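Local coordinates for protein cellulase (Xanthomonas axonopodis pv. citri, PDB 4W7W) that probably hydrolyses beta-1,4-glucosidic bonds of cellulose and its oligosaccharides, as a family 5 glycoside hydrolase with an (alpha/beta)8-barrel, at residues 261-266 against 295-300. Sequence-based numbering, arbitrary orientation.
Sequences KGFLGE and GWTWWA. With BGC (beta-D-glucopyranose), chain B.
Leu-264 bonds to the neighbouring strand through both its N and its O, which reach the residues either side of Trp-296: N donates to Gly-295 O (2.9 Å) and O accepts from Thr-297 N (2.9 Å). These bonds join the parallel seventh and eighth strands of the (alpha/beta)8-barrel, linked as a beta-alpha-beta unit through helix 273-288. Past them the pattern gives way to a side chain: Thr-297 OG1, held between its own N and carbonyl carbon (chi1 44°), donates to Gly-265 O over 2.8 Å, arriving above the carbonyl plane. Asn-28 of the first strand donates to the same oxygen.

On the barrel's inner side, the Phe-263 ring lies across the strand beside it, with Gly-295 O 3.8 Å above its centre and Trp-296 N nearer the rim of that face. Thr-297 OG1 meets the ring's edge, 3.6 Å from CE1. The other face of the sheet carries Leu-264 and Trp-296, whose CB atoms touch, both side chains packing on Met-286 of the intervening helix.

At the C-terminal mouth, where the cellulase active site of this family lies, Glu-266 and Trp-299 run side by side, Glu-266 CD 3.5 Å from Trp-299 CE3 and the carboxylate turned 28° from the indole plane. Tyr-226 and a salt bridge to Arg-67 hold the two carboxylate oxygens. The chain turns at Trp-299, the peptide bond to Ala-300 is cis, and Ala-300 CB lies 3.4 Å above the indole face opposite Glu-266 OE1. Trp-299 belongs to a glycan pocket with Glu-33, which hydrogen-bonds the same glucose; the indole NE1 comes within 3.1 Å of that sugar's O1.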
# COMPACT_ATOMS: atom_id res chain seq x y z
N LYS A 261 -2.53 12.15 -9.14
CA LYS A 261 -2.28 10.78 -9.55
C LYS A 261 -2.70 9.85 -8.42
O LYS A 261 -2.64 10.22 -7.25
CB LYS A 261 -0.79 10.56 -9.80
CG LYS A 261 -0.16 11.49 -10.80
CD LYS A 261 -0.67 11.22 -12.18
CE LYS A 261 0.27 11.84 -13.19
NZ LYS A 261 -0.03 11.42 -14.57
N GLY A 262 -3.04 8.61 -8.80
CA GLY A 262 -3.49 7.59 -7.87
C GLY A 262 -2.69 6.31 -7.96
O GLY A 262 -2.04 6.02 -8.97
N PHE A 263 -2.80 5.53 -6.90
CA PHE A 263 -2.10 4.25 -6.84
C PHE A 263 -3.00 3.26 -6.12
O PHE A 263 -3.48 3.57 -5.03
CB PHE A 263 -0.77 4.43 -6.07
CG PHE A 263 0.16 3.27 -6.24
CD1 PHE A 263 -0.05 2.07 -5.60
CD2 PHE A 263 1.26 3.39 -7.10
CE1 PHE A 263 0.78 0.97 -5.83
CE2 PHE A 263 2.10 2.32 -7.30
CZ PHE A 263 1.84 1.10 -6.69
N LEU A 264 -3.24 2.09 -6.72
CA LEU A 264 -4.11 1.10 -6.10
C LEU A 264 -3.23 0.20 -5.25
O LEU A 264 -2.68 -0.79 -5.72
CB LEU A 264 -4.91 0.33 -7.15
CG LEU A 264 -6.13 -0.41 -6.62
CD1 LEU A 264 -7.20 0.51 -6.04
CD2 LEU A 264 -6.74 -1.27 -7.73
N GLY A 265 -3.08 0.58 -3.98
CA GLY A 265 -2.09 -0.09 -3.12
C GLY A 265 -2.44 -1.50 -2.70
O GLY A 265 -1.55 -2.30 -2.38
N GLU A 266 -3.75 -1.80 -2.69
CA GLU A 266 -4.22 -3.16 -2.49
C GLU A 266 -5.49 -3.35 -3.29
O GLU A 266 -6.35 -2.47 -3.34
CB GLU A 266 -4.58 -3.49 -1.04
CG GLU A 266 -3.43 -3.42 -0.08
CD GLU A 266 -3.80 -3.85 1.33
OE1 GLU A 266 -4.88 -4.47 1.53
OE2 GLU A 266 -2.99 -3.55 2.24
N GLY A 295 -0.33 3.20 -11.00
CA GLY A 295 -0.10 1.77 -10.91
C GLY A 295 -0.85 1.14 -9.78
O GLY A 295 -1.77 1.74 -9.20
N TRP A 296 -0.45 -0.10 -9.50
CA TRP A 296 -1.16 -0.95 -8.58
C TRP A 296 -0.23 -2.01 -8.03
O TRP A 296 0.75 -2.40 -8.66
CB TRP A 296 -2.37 -1.62 -9.24
CG TRP A 296 -2.17 -2.31 -10.56
CD1 TRP A 296 -2.62 -1.82 -11.74
CD2 TRP A 296 -1.58 -3.61 -10.85
NE1 TRP A 296 -2.34 -2.69 -12.75
CE2 TRP A 296 -1.72 -3.80 -12.23
CE3 TRP A 296 -0.99 -4.62 -10.09
CZ2 TRP A 296 -1.26 -4.96 -12.88
CZ3 TRP A 296 -0.54 -5.77 -10.74
CH2 TRP A 296 -0.68 -5.92 -12.11
N THR A 297 -0.60 -2.49 -6.85
CA THR A 297 0.03 -3.65 -6.23
C THR A 297 -1.04 -4.57 -5.66
O THR A 297 -1.81 -4.21 -4.79
CB THR A 297 1.06 -3.27 -5.13
OG1 THR A 297 0.56 -2.24 -4.26
CG2 THR A 297 2.35 -2.77 -5.73
N TRP A 298 -1.06 -5.79 -6.19
CA TRP A 298 -2.00 -6.84 -5.79
C TRP A 298 -1.75 -7.28 -4.35
O TRP A 298 -0.60 -7.39 -3.91
CB TRP A 298 -1.77 -8.02 -6.71
CG TRP A 298 -2.50 -9.28 -6.36
CD1 TRP A 298 -2.07 -10.26 -5.52
CD2 TRP A 298 -3.77 -9.69 -6.85
NE1 TRP A 298 -2.99 -11.27 -5.47
CE2 TRP A 298 -4.05 -10.95 -6.28
CE3 TRP A 298 -4.69 -9.14 -7.74
CZ2 TRP A 298 -5.21 -11.68 -6.60
CZ3 TRP A 298 -5.83 -9.86 -8.04
CH2 TRP A 298 -6.07 -11.11 -7.47
N TRP A 299 -2.82 -7.60 -3.63
CA TRP A 299 -2.74 -8.21 -2.32
C TRP A 299 -3.11 -9.69 -2.48
O TRP A 299 -4.26 -9.98 -2.76
CB TRP A 299 -3.69 -7.54 -1.32
CG TRP A 299 -3.48 -8.13 0.05
CD1 TRP A 299 -4.03 -9.28 0.54
CD2 TRP A 299 -2.54 -7.68 1.02
NE1 TRP A 299 -3.52 -9.55 1.78
CE2 TRP A 299 -2.59 -8.59 2.10
CE3 TRP A 299 -1.65 -6.62 1.09
CZ2 TRP A 299 -1.80 -8.45 3.24
CZ3 TRP A 299 -0.85 -6.48 2.21
CH2 TRP A 299 -0.93 -7.38 3.27
N ALA A 300 -2.19 -10.65 -2.30
CA ALA A 300 -0.79 -10.49 -1.90
C ALA A 300 -0.02 -11.74 -2.29
O ALA A 300 -0.59 -12.77 -2.66
CB ALA A 300 -0.67 -10.29 -0.40
C2 BGC B . -5.49 -11.21 5.83
C3 BGC B . -4.99 -11.67 7.20
C4 BGC B . -3.51 -11.37 7.43
C5 BGC B . -3.19 -9.94 7.03
C6 BGC B . -1.70 -9.68 7.02
C1 BGC B . -5.10 -9.76 5.58
O1 BGC B . -5.45 -9.34 4.26
O2 BGC B . -6.91 -11.35 5.75
O3 BGC B . -5.26 -13.08 7.34
O4 BGC B . -3.18 -11.48 8.81
O5 BGC B . -3.69 -9.67 5.71
O6 BGC B . -1.51 -8.30 6.83